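Local coordinates for protein enoyl-CoA hydratase/carnithine racemase (Magnetospirillum magneticum, PDB 4NEK) that probably acts as a delta(3)-delta(2)-enoyl-CoA isomerase, moving the double bond of unsaturated fatty acyl-CoA thioesters, at residues 26-29 / 30-33; 133-136 / 137-141; 145-148 / 149-153; 160-163 / 164-168. All coordinates share one frame; numbering follows the deposited sequence.

Contact 1: 26-29 / 30-33; sequences ALIG and EMYA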
ATOM      1  N   ALA C  26     -19.226 -24.989  10.282  1.00 26.00           N
ATOM      2  CA  ALA C  26     -20.217 -24.226  11.021  1.00 27.30           C
ATOM      3  C   ALA C  26     -20.328 -24.821  12.421  1.00 28.70           C
ATOM      4  O   ALA C  26     -20.497 -26.015  12.561  1.00 30.39           O
ATOM      5  CB  ALA C  26     -21.562 -24.266  10.317  1.00 27.70           C
ATOM      6  N   LEU C  27     -20.203 -23.989  13.448  1.00 29.14           N
ATOM      7  CA  LEU C  27     -20.070 -24.473  14.806  1.00 30.20           C
ATOM      8  C   LEU C  27     -21.396 -24.764  15.503  1.00 32.35           C
ATOM      9  O   LEU C  27     -22.397 -24.067  15.296  1.00 34.37           O
ATOM     10  CB  LEU C  27     -19.310 -23.479  15.649  1.00 30.98           C
ATOM     11  CG  LEU C  27     -17.902 -23.188  15.132  1.00 35.22           C
ATOM     12  CD1 LEU C  27     -17.326 -22.126  16.045  1.00 37.93           C
ATOM     13  CD2 LEU C  27     -16.976 -24.396  15.126  1.00 32.87           C
ATOM     14  N   ILE C  28     -21.357 -25.804  16.331  1.00 31.40           N
ATOM     15  CA  ILE C  28     -22.434 -26.194  17.219  1.00 30.52           C
ATOM     16  C   ILE C  28     -21.855 -26.363  18.629  1.00 31.15           C
ATOM     17  O   ILE C  28     -20.631 -26.386  18.846  1.00 35.10           O
ATOM     18  CB  ILE C  28     -23.105 -27.502  16.727  1.00 32.42           C
ATOM     19  CG1 ILE C  28     -22.078 -28.625  16.578  1.00 34.33           C
ATOM     20  CG2 ILE C  28     -23.780 -27.298  15.370  1.00 32.13           C
ATOM     21  CD1 ILE C  28     -22.678 -29.979  16.201  1.00 33.89           C
ATOM     22  N   GLY C  29     -22.730 -26.527  19.604  1.00 32.48           N
ATOM     23  CA  GLY C  29     -22.340 -26.602  21.013  1.00 30.61           C
ATOM     24  C   GLY C  29     -21.252 -27.622  21.305  1.00 33.11           C
ATOM     25  O   GLY C  29     -20.369 -27.358  22.137  1.00 30.12           O
ATOM     26  N   GLU C  30     -21.352 -28.810  20.699  1.00 34.54           N
ATOM     27  CA  GLU C  30     -20.361 -29.863  20.992  1.00 37.70           C
ATOM     28  C   GLU C  30     -18.979 -29.459  20.536  1.00 36.04           C
ATOM     29  O   GLU C  30     -18.019 -29.882  21.163  1.00 34.20           O
ATOM     30  CB  GLU C  30     -20.667 -31.262  20.419  1.00 42.70           C
ATOM     31  CG  GLU C  30     -21.016 -31.283  18.944  1.00 47.04           C
ATOM     32  CD  GLU C  30     -21.482 -32.654  18.439  1.00 54.85           C
ATOM     33  OE1 GLU C  30     -20.615 -33.556  18.467  1.00 57.39           O
ATOM     34  OE2 GLU C  30     -22.691 -32.836  18.030  1.00 66.45           O
HETATM   35  N   MSE C  31     -18.884 -28.619  19.492  1.00 29.96           N
HETATM   36  CA  MSE C  31     -17.581 -28.185  18.989  1.00 27.55           C
HETATM   37  C   MSE C  31     -17.008 -27.150  19.902  1.00 25.18           C
HETATM   38  O   MSE C  31     -15.874 -27.297  20.345  1.00 25.45           O
HETATM   39  CB  MSE C  31     -17.685 -27.662  17.594  1.00 28.03           C
HETATM   40  CG  MSE C  31     -18.084 -28.802  16.703  1.00 31.29           C
HETATM   41 SE   MSE C  31     -18.394 -28.179  14.854  1.00 41.84          SE
HETATM   42  CE  MSE C  31     -16.523 -27.807  14.345  1.00 40.99           C
ATOM     43  N   TYR C  32     -17.811 -26.181  20.304  1.00 24.44           N
ATOM     44  CA  TYR C  32     -17.379 -25.232  21.313  1.00 26.44           C
ATOM     45  C   TYR C  32     -16.843 -25.912  22.540  1.00 27.33           C
ATOM     46  O   TYR C  32     -15.862 -25.480  23.111  1.00 30.75           O
ATOM     47  CB  TYR C  32     -18.511 -24.292  21.740  1.00 27.99           C
ATOM     48  CG  TYR C  32     -18.848 -23.257  20.710  1.00 31.14           C
ATOM     49  CD1 TYR C  32     -17.907 -22.303  20.322  1.00 33.22           C
ATOM     50  CD2 TYR C  32     -20.090 -23.226  20.109  1.00 32.40           C
ATOM     51  CE1 TYR C  32     -18.213 -21.349  19.371  1.00 33.70           C
ATOM     52  CE2 TYR C  32     -20.414 -22.264  19.177  1.00 32.25           C
ATOM     53  CZ  TYR C  32     -19.470 -21.336  18.807  1.00 34.58           C
ATOM     54  OH  TYR C  32     -19.782 -20.423  17.826  1.00 38.38           O
ATOM     55  N   ALA C  33     -17.520 -26.957  22.985  1.00 28.56           N
ATOM     56  CA  ALA C  33     -17.132 -27.623  24.225  1.00 30.43           C
ATOM     57  C   ALA C  33     -15.805 -28.344  24.015  1.00 29.94           C
ATOM     58  O   ALA C  33     -14.923 -28.263  24.836  1.00 32.77           O
ATOM     59  CB  ALA C  33     -18.219 -28.600  24.680  1.00 26.91           C
TER

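Contact 2: 133-136 / 137-141; sequences IVPE and AGSSQ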
ATOM      1  N   ILE C 133     -28.487  -8.803  15.379  1.00 27.55           N
ATOM      2  CA  ILE C 133     -27.735  -8.948  16.618  1.00 29.05           C
ATOM      3  C   ILE C 133     -26.482  -8.082  16.630  1.00 29.04           C
ATOM      4  O   ILE C 133     -26.165  -7.443  15.656  1.00 26.74           O
ATOM      5  CB  ILE C 133     -27.414 -10.421  16.887  1.00 30.87           C
ATOM      6  CG1 ILE C 133     -26.565 -11.000  15.761  1.00 32.52           C
ATOM      7  CG2 ILE C 133     -28.718 -11.214  16.979  1.00 34.45           C
ATOM      8  CD1 ILE C 133     -26.143 -12.444  15.999  1.00 30.95           C
ATOM      9  N   VAL C 134     -25.770  -8.112  17.741  1.00 31.81           N
ATOM     10  CA  VAL C 134     -24.540  -7.391  17.873  1.00 32.93           C
ATOM     11  C   VAL C 134     -23.313  -8.307  17.802  1.00 35.83           C
ATOM     12  O   VAL C 134     -23.391  -9.508  18.010  1.00 36.21           O
ATOM     13  CB  VAL C 134     -24.493  -6.560  19.183  1.00 34.56           C
ATOM     14  CG1 VAL C 134     -25.718  -5.659  19.252  1.00 33.93           C
ATOM     15  CG2 VAL C 134     -24.363  -7.450  20.430  1.00 33.08           C
ATOM     16  N   PRO C 135     -22.153  -7.714  17.539  1.00 41.96           N
ATOM     17  CA  PRO C 135     -20.937  -8.462  17.516  1.00 42.48           C
ATOM     18  C   PRO C 135     -20.531  -8.956  18.884  1.00 46.48           C
ATOM     19  O   PRO C 135     -20.740  -8.311  19.908  1.00 48.26           O
ATOM     20  CB  PRO C 135     -19.912  -7.441  17.036  1.00 43.99           C
ATOM     21  CG  PRO C 135     -20.694  -6.343  16.437  1.00 45.74           C
ATOM     22  CD  PRO C 135     -21.926  -6.290  17.246  1.00 43.62           C
ATOM     23  N   GLU C 136     -19.794 -10.034  18.822  1.00 46.53           N
ATOM     24  CA  GLU C 136     -19.400 -10.811  19.939  1.00 46.97           C
ATOM     25  C   GLU C 136     -17.861 -10.890  19.935  1.00 44.74           C
ATOM     26  O   GLU C 136     -17.157 -10.289  19.074  1.00 35.89           O
ATOM     27  CB  GLU C 136     -19.921 -12.221  19.686  1.00 59.13           C
ATOM     28  CG  GLU C 136     -19.048 -12.959  18.642  1.00 71.48           C
ATOM     29  CD  GLU C 136     -19.716 -14.130  17.936  1.00 88.98           C
ATOM     30  OE1 GLU C 136     -20.881 -14.463  18.248  1.00105.25           O
ATOM     31  OE2 GLU C 136     -19.044 -14.738  17.063  1.00105.28           O
ATOM     32  N   ALA C 137     -17.361 -11.650  20.901  1.00 33.58           N
ATOM     33  CA  ALA C 137     -15.963 -11.945  21.036  1.00 31.84           C
ATOM     34  C   ALA C 137     -15.040 -10.726  21.157  1.00 28.47           C
ATOM     35  O   ALA C 137     -13.828 -10.823  20.856  1.00 28.67           O
ATOM     36  CB  ALA C 137     -15.515 -12.868  19.899  1.00 32.33           C
ATOM     37  N   GLY C 138     -15.589  -9.602  21.590  1.00 24.93           N
ATOM     38  CA  GLY C 138     -14.812  -8.365  21.773  1.00 24.11           C
ATOM     39  C   GLY C 138     -14.585  -7.562  20.510  1.00 22.83           C
ATOM     40  O   GLY C 138     -13.807  -6.614  20.518  1.00 21.78           O
ATOM     41  N   SER C 139     -15.233  -7.954  19.410  1.00 22.50           N
ATOM     42  CA  SER C 139     -14.967  -7.332  18.129  1.00 21.84           C
ATOM     43  C   SER C 139     -15.360  -5.875  18.124  1.00 22.15           C
ATOM     44  O   SER C 139     -14.756  -5.089  17.374  1.00 22.01           O
ATOM     45  CB  SER C 139     -15.646  -8.087  16.993  1.00 21.82           C
ATOM     46  OG  SER C 139     -16.987  -8.285  17.294  1.00 20.49           O
ATOM     47  N   SER C 140     -16.373  -5.491  18.920  1.00 22.46           N
ATOM     48  CA  SER C 140     -16.756  -4.081  19.050  1.00 22.97           C
ATOM     49  C   SER C 140     -15.601  -3.231  19.574  1.00 24.06           C
ATOM     50  O   SER C 140     -15.579  -2.038  19.370  1.00 26.15           O
ATOM     51  CB  SER C 140     -17.946  -3.904  19.980  1.00 25.27           C
ATOM     52  OG  SER C 140     -17.596  -4.173  21.362  1.00 26.08           O
ATOM     53  N   GLN C 141     -14.616  -3.850  20.186  1.00 24.28           N
ATOM     54  CA  GLN C 141     -13.413  -3.155  20.617  1.00 26.23           C
ATOM     55  C   GLN C 141     -12.203  -3.438  19.707  1.00 27.90           C
ATOM     56  O   GLN C 141     -11.437  -2.525  19.333  1.00 25.68           O
ATOM     57  CB  GLN C 141     -13.091  -3.615  22.033  1.00 28.96           C
ATOM     58  CG  GLN C 141     -11.863  -3.035  22.658  1.00 30.09           C
ATOM     59  CD  GLN C 141     -11.889  -3.259  24.170  1.00 33.22           C
ATOM     60  OE1 GLN C 141     -12.750  -2.747  24.876  1.00 34.52           O
ATOM     61  NE2 GLN C 141     -10.931  -4.010  24.670  1.00 37.02           N
TER

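Contact 3: 145-148 / 149-153; sequences ALAG and HRRAA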
ATOM      1  N   ALA C 145     -10.174  -0.728  17.050  1.00 29.28           N
ATOM      2  CA  ALA C 145      -8.776  -0.498  17.437  1.00 30.35           C
ATOM      3  C   ALA C 145      -7.832  -0.840  16.266  1.00 30.51           C
ATOM      4  O   ALA C 145      -6.881  -0.126  16.020  1.00 28.48           O
ATOM      5  CB  ALA C 145      -8.407  -1.332  18.649  1.00 30.18           C
ATOM      6  N   LEU C 146      -8.112  -1.905  15.533  1.00 25.38           N
ATOM      7  CA  LEU C 146      -7.226  -2.300  14.459  1.00 27.40           C
ATOM      8  C   LEU C 146      -7.391  -1.495  13.197  1.00 26.34           C
ATOM      9  O   LEU C 146      -6.409  -1.122  12.555  1.00 26.19           O
ATOM     10  CB  LEU C 146      -7.449  -3.766  14.103  1.00 27.35           C
ATOM     11  CG  LEU C 146      -6.899  -4.786  15.120  1.00 29.31           C
ATOM     12  CD1 LEU C 146      -7.479  -6.155  14.776  1.00 29.32           C
ATOM     13  CD2 LEU C 146      -5.352  -4.798  15.148  1.00 27.76           C
ATOM     14  N   ALA C 147      -8.628  -1.250  12.821  1.00 27.84           N
ATOM     15  CA  ALA C 147      -8.945  -0.735  11.494  1.00 27.75           C
ATOM     16  C   ALA C 147      -9.323   0.731  11.494  1.00 25.12           C
ATOM     17  O   ALA C 147      -9.441   1.358  10.445  1.00 26.81           O
ATOM     18  CB  ALA C 147     -10.089  -1.540  10.910  1.00 27.30           C
ATOM     19  N   GLY C 148      -9.517   1.286  12.674  1.00 25.00           N
ATOM     20  CA  GLY C 148     -10.141   2.593  12.780  1.00 23.64           C
ATOM     21  C   GLY C 148     -11.654   2.465  12.648  1.00 25.89           C
ATOM     22  O   GLY C 148     -12.187   1.481  12.093  1.00 27.25           O
ATOM     23  N   HIS C 149     -12.366   3.450  13.170  1.00 25.97           N
ATOM     24  CA  HIS C 149     -13.786   3.322  13.315  1.00 25.45           C
ATOM     25  C   HIS C 149     -14.518   3.167  11.969  1.00 26.89           C
ATOM     26  O   HIS C 149     -15.475   2.422  11.857  1.00 26.06           O
ATOM     27  CB  HIS C 149     -14.320   4.518  14.086  1.00 26.50           C
ATOM     28  CG  HIS C 149     -15.779   4.434  14.289  1.00 28.86           C
ATOM     29  ND1 HIS C 149     -16.348   3.612  15.238  1.00 31.58           N
ATOM     30  CD2 HIS C 149     -16.797   4.962  13.583  1.00 30.87           C
ATOM     31  CE1 HIS C 149     -17.661   3.670  15.139  1.00 31.99           C
ATOM     32  NE2 HIS C 149     -17.960   4.478  14.136  1.00 35.42           N
ATOM     33  N   ARG C 150     -14.065   3.886  10.953  1.00 27.43           N
ATOM     34  CA  ARG C 150     -14.769   3.893   9.694  1.00 26.02           C
ATOM     35  C   ARG C 150     -14.619   2.619   8.908  1.00 28.04           C
ATOM     36  O   ARG C 150     -15.594   2.142   8.336  1.00 23.78           O
ATOM     37  CB  ARG C 150     -14.367   5.076   8.843  1.00 25.36           C
ATOM     38  CG  ARG C 150     -15.169   6.259   9.319  1.00 25.72           C
ATOM     39  CD  ARG C 150     -14.385   7.517   9.340  1.00 26.58           C
ATOM     40  NE  ARG C 150     -13.202   7.364  10.150  1.00 26.70           N
ATOM     41  CZ  ARG C 150     -13.179   7.452  11.462  1.00 26.71           C
ATOM     42  NH1 ARG C 150     -14.288   7.670  12.158  1.00 27.70           N
ATOM     43  NH2 ARG C 150     -12.026   7.311  12.073  1.00 25.80           N
ATOM     44  N   ARG C 151     -13.420   2.055   8.874  1.00 25.86           N
ATOM     45  CA  ARG C 151     -13.260   0.824   8.153  1.00 27.30           C
ATOM     46  C   ARG C 151     -13.945  -0.306   8.967  1.00 26.18           C
ATOM     47  O   ARG C 151     -14.537  -1.202   8.373  1.00 25.67           O
ATOM     48  CB  ARG C 151     -11.791   0.565   7.810  1.00 31.50           C
ATOM     49  CG  ARG C 151     -11.563  -0.747   7.048  1.00 40.39           C
ATOM     50  CD  ARG C 151     -11.920  -0.664   5.562  1.00 40.90           C
ATOM     51  NE  ARG C 151     -10.915   0.136   4.832  1.00 44.32           N
ATOM     52  CZ  ARG C 151     -11.148   0.917   3.767  1.00 44.43           C
ATOM     53  NH1 ARG C 151     -12.366   1.009   3.231  1.00 44.31           N
ATOM     54  NH2 ARG C 151     -10.145   1.610   3.217  1.00 45.11           N
ATOM     55  N   ALA C 152     -13.928  -0.216  10.298  1.00 22.75           N
ATOM     56  CA  ALA C 152     -14.649  -1.172  11.117  1.00 24.27           C
ATOM     57  C   ALA C 152     -16.144  -1.042  10.950  1.00 25.27           C
ATOM     58  O   ALA C 152     -16.850  -2.012  11.062  1.00 26.75           O
ATOM     59  CB  ALA C 152     -14.289  -1.014  12.587  1.00 24.48           C
ATOM     60  N   ALA C 153     -16.642   0.148  10.679  1.00 25.79           N
ATOM     61  CA  ALA C 153     -18.065   0.299  10.393  1.00 26.08           C
ATOM     62  C   ALA C 153     -18.488  -0.394   9.104  1.00 26.76           C
ATOM     63  O   ALA C 153     -19.607  -0.851   9.043  1.00 28.32           O
ATOM     64  CB  ALA C 153     -18.457   1.775  10.309  1.00 26.69           C
TER
HETATM   65  O   HOH W   1     -11.058   3.622   9.840  1.00 23.02           O

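Contact 4: 160-163 / 164-168; sequences EPFG and VDTAE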
ATOM      1  N   GLU C 160     -20.524  -5.870   5.803  1.00 22.72           N
ATOM      2  CA  GLU C 160     -19.953  -6.285   4.545  1.00 26.00           C
ATOM      3  C   GLU C 160     -18.746  -7.193   4.689  1.00 23.88           C
ATOM      4  O   GLU C 160     -17.888  -6.978   5.544  1.00 22.06           O
ATOM      5  CB  GLU C 160     -19.550  -5.077   3.733  1.00 28.67           C
ATOM      6  CG  GLU C 160     -20.751  -4.391   3.110  1.00 35.82           C
ATOM      7  CD  GLU C 160     -20.380  -3.122   2.340  1.00 39.68           C
ATOM      8  OE1 GLU C 160     -19.170  -2.737   2.352  1.00 42.32           O
ATOM      9  OE2 GLU C 160     -21.308  -2.511   1.746  1.00 38.38           O
ATOM     10  N   PRO C 161     -18.666  -8.224   3.840  1.00 23.36           N
ATOM     11  CA  PRO C 161     -17.538  -9.123   3.892  1.00 23.37           C
ATOM     12  C   PRO C 161     -16.319  -8.450   3.336  1.00 21.95           C
ATOM     13  O   PRO C 161     -16.442  -7.472   2.625  1.00 24.07           O
ATOM     14  CB  PRO C 161     -17.965 -10.274   2.991  1.00 24.29           C
ATOM     15  CG  PRO C 161     -18.941  -9.720   2.075  1.00 23.81           C
ATOM     16  CD  PRO C 161     -19.667  -8.667   2.868  1.00 26.04           C
ATOM     17  N   PHE C 162     -15.141  -8.935   3.693  1.00 20.42           N
ATOM     18  CA  PHE C 162     -13.915  -8.354   3.189  1.00 18.94           C
ATOM     19  C   PHE C 162     -12.907  -9.454   3.009  1.00 18.69           C
ATOM     20  O   PHE C 162     -13.171 -10.588   3.404  1.00 18.66           O
ATOM     21  CB  PHE C 162     -13.391  -7.249   4.122  1.00 18.91           C
ATOM     22  CG  PHE C 162     -13.083  -7.708   5.518  1.00 18.73           C
ATOM     23  CD1 PHE C 162     -14.102  -7.791   6.480  1.00 19.25           C
ATOM     24  CD2 PHE C 162     -11.803  -8.069   5.869  1.00 17.91           C
ATOM     25  CE1 PHE C 162     -13.825  -8.226   7.782  1.00 19.47           C
ATOM     26  CE2 PHE C 162     -11.515  -8.516   7.154  1.00 18.97           C
ATOM     27  CZ  PHE C 162     -12.530  -8.586   8.111  1.00 19.35           C
ATOM     28  N   GLY C 163     -11.784  -9.085   2.376  1.00 18.63           N
ATOM     29  CA  GLY C 163     -10.813 -10.018   1.869  1.00 18.61           C
ATOM     30  C   GLY C 163      -9.474  -9.821   2.513  1.00 19.40           C
ATOM     31  O   GLY C 163      -9.326  -9.012   3.437  1.00 18.91           O
ATOM     32  N   VAL C 164      -8.506 -10.572   2.006  1.00 18.30           N
ATOM     33  CA  VAL C 164      -7.167 -10.585   2.544  1.00 19.44           C
ATOM     34  C   VAL C 164      -6.447  -9.247   2.400  1.00 20.25           C
ATOM     35  O   VAL C 164      -5.571  -8.940   3.225  1.00 21.24           O
ATOM     36  CB  VAL C 164      -6.323 -11.714   1.920  1.00 19.99           C
ATOM     37  CG1 VAL C 164      -6.888 -13.070   2.325  1.00 19.96           C
ATOM     38  CG2 VAL C 164      -6.263 -11.601   0.382  1.00 19.30           C
ATOM     39  N   ASP C 165      -6.821  -8.456   1.403  1.00 19.19           N
ATOM     40  CA  ASP C 165      -6.272  -7.123   1.294  1.00 21.39           C
ATOM     41  C   ASP C 165      -6.515  -6.287   2.537  1.00 22.01           C
ATOM     42  O   ASP C 165      -5.597  -5.785   3.187  1.00 24.69           O
ATOM     43  CB  ASP C 165      -6.792  -6.427   0.044  1.00 23.96           C
ATOM     44  CG  ASP C 165      -8.347  -6.393  -0.061  1.00 30.42           C
ATOM     45  OD1 ASP C 165      -9.092  -7.162   0.604  1.00 27.60           O
ATOM     46  OD2 ASP C 165      -8.839  -5.511  -0.812  1.00 35.78           O
ATOM     47  N   THR C 166      -7.760  -6.211   2.936  1.00 24.40           N
ATOM     48  CA  THR C 166      -8.128  -5.437   4.088  1.00 23.14           C
ATOM     49  C   THR C 166      -7.584  -6.117   5.343  1.00 22.99           C
ATOM     50  O   THR C 166      -7.077  -5.452   6.231  1.00 22.07           O
ATOM     51  CB  THR C 166      -9.652  -5.316   4.141  1.00 24.31           C
ATOM     52  OG1 THR C 166     -10.117  -4.701   2.938  1.00 23.27           O
ATOM     53  CG2 THR C 166     -10.106  -4.505   5.338  1.00 23.46           C
ATOM     54  N   ALA C 167      -7.691  -7.435   5.411  1.00 21.36           N
ATOM     55  CA  ALA C 167      -7.330  -8.120   6.634  1.00 22.34           C
ATOM     56  C   ALA C 167      -5.869  -7.921   6.950  1.00 24.15           C
ATOM     57  O   ALA C 167      -5.502  -7.701   8.102  1.00 22.08           O
ATOM     58  CB  ALA C 167      -7.605  -9.604   6.509  1.00 25.22           C
ATOM     59  N   GLU C 168      -5.017  -8.010   5.935  1.00 24.33           N
ATOM     60  CA  GLU C 168      -3.641  -7.718   6.185  1.00 25.08           C
ATOM     61  C   GLU C 168      -3.432  -6.231   6.451  1.00 24.88           C
ATOM     62  O   GLU C 168      -2.685  -5.862   7.341  1.00 28.45           O
ATOM     63  CB  GLU C 168      -2.733  -8.191   5.067  1.00 26.64           C
ATOM     64  CG  GLU C 168      -1.269  -7.989   5.431  1.00 30.60           C
ATOM     65  CD  GLU C 168      -0.263  -8.752   4.567  1.00 35.23           C
ATOM     66  OE1 GLU C 168      -0.674  -9.407   3.590  1.00 39.98           O
ATOM     67  OE2 GLU C 168       0.970  -8.708   4.872  1.00 43.56           O
TER

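Contact 1: 26-29 / 30-33
L27 and I28 meet M31 and Y32 round the first turn of helix 29-44, where I28 holds the N-cap position of a helix of this crotonase-like fold. The side chain of L27 splits its two methyls between two partners. CD2 touches CE of the selenomethionine M31 at 3.5 Å. CD1 lies against the hydroxyl end of Y32, with L27 CD1 to Y32 CE1 at 3.5 Å. Both neighbours run across L27 at about a right angle. In M31, chi3 of 71° bends the chain at its end and sets the methyl against L27. I28 uses its outer atoms differently: it lies alongside E30, pointing the same way, and its CD1 is 3.4 Å from E30 OE2.

The backbone closes the turn. I28 O accepts from both M31 N and Y32 N, the latter at an N-H...O angle of 167°. A33 N then bonds to G29 O, as in a regular helix.

Further out, L27 and M31 both pack on M18 of strand 13-18, while L27 and Y32 share I105 of helix 105-108. Y32 OH is hydrogen-bonded to N64 OD1. Without the ring, as with an alanine here, N64 would probably lose its hydroxyl partner and a gap would open beside L27 CD1. G29 CA lies at the edge of the Y32 ring, near its plane, and Y32 CD2 is 3.4 Å from I28 O.

Contact 2: 133-136 / 137-141
S139 overlaps P135 with its hydroxyl, OG lying 3.1 Å from P135 CB. The same oxygen donates a hydrogen bond to E136 O at 2.7 Å. With chi1 at 51°, OG sits between the backbone N and the carbonyl carbon of its own residue, which lets it reach back to the loop. The bond comes in the plane of the E136 carbonyl. S139 N bonds to the same oxygen at 3.0 Å, but from above that plane and with a nearly straight N-H...O angle of 165°.

This second bond closes a type I' turn from E136 to S139. A137 and G138 both take positive phi, and G138 is the N-cap of helix 139-147. A137 O bonds to H112, while G138 N and S140 OG bond to E222 of the second subunit. The E136 side chain, poorly ordered, packs on I105 and T108 of helix 105-108 and on F128.

A valine in place of S139 would probably cost E136 O the hydroxyl bond, leave it the S139 N-H bond of the turn, and bring a methyl close to P135.

All the touching residues are buried. E136 O accepts from both donors of S139, which satisfies a buried oxygen and is likely to limit rotation of the E136 peptide.

Contact 3: 145-148 / 149-153
R151 begins its path against A147, its CB lying 3.6 Å from A147 O and 4.1 Å from A147 CB. CG is anti to the backbone N, chi1 180°, and the chain then bends at chi2 and chi3. These bends carry the end away from the helix junction. Along the way CD packs on T166 CG2 of helix 164-169. At the tip, NH1 forms a salt bridge with E154 and a hydrogen bond to N174 O of the second subunit, while NH2 forms a salt bridge with E168 of the second subunit.

The root of R151 is tied to A147 in another way. Water 1 donates to A147 O at 2.8 Å and accepts from R151 N at 3.0 Å. It bridges the end of one helix and the first turn of the next. A152 is held by a direct bond, A152 N to G148 O at 3.0 Å. A152 CB lies 3.3 Å from G148 O.

H149 NE2 bonds to D114 of the second subunit, and R150 bonds to the carbonyls of G171 and C113 of the second subunit.

G148 makes the break with phi 80° and psi 157°, where a CB would press on the carbonyl oxygen of A147. The motif is a positive-phi glycine that ends helix 139-147 and is also the N-cap of helix 149-156. It joins the two helices at a subunit interface.

Contact 4: 160-163 / 164-168
G163 is extended at the N-cap position, with phi -119° and psi -174°, and its carbonyl oxygen, G163 O, accepts A167 N at 3.0 Å. This bond starts helix 164-169.

F162, just before the cap, lays its ring on the first turn. Its CG lies between the backbone N and the carbonyl carbon, and chi1 of 60° places the ring against T166 and A167. The A167 methyl meets the ring at its edge, near the plane, with A167 CB 4.1 Å from F162 CE2. T166 crosses F162 at about a right angle. Its CB is 3.9 Å from F162 CD2, and its CG2 is 4.0 Å from the same ring atom. E160 O also lies at the ring edge, in plane, so a polar group from the loop borders the same aromatic ring.

D165 turns its carboxylate back over the turn. OD1 accepts a weak hydrogen bond from T166 N at 2.8 Å and lies 3.3 Å from G163 C. The N-H groups of the first turn would probably stabilise the negative charge of D165.

Outside the turn, the ring of F162 meets F124 of strand 123-125 with the two planes nearly parallel, and the backbones of these two residues are hydrogen-bonded. V164 and A167 pack on F124 as well. V164 also touches V176 of strand 175-176 and D165 of the fourth subunit. The turn thus packs on strands 123-125 and 175-176 and meets the fourth subunit.

All four contacts are helix starts within one crotonase-like chain. Contacts 2 and 3 lie at the two ends of helix 139-147, their centres about 13 Å apart, and both touch the second subunit. Contact 4 follows contact 3 along the chain, centres about 12 Å apart, and the two meet where R151 CD packs on T166 CG2 at 4.3 Å. They also pair across an interface, through R151 and E168. Contact 1 lies about 19 Å from contact 2 between centres, though their nearest atoms are about 6 Å apart. L27 and Y32 of contact 1 and E136 of contact 2 all touch I105 of helix 105-108. No ligand takes part in any of the four, and none is assigned to the active site.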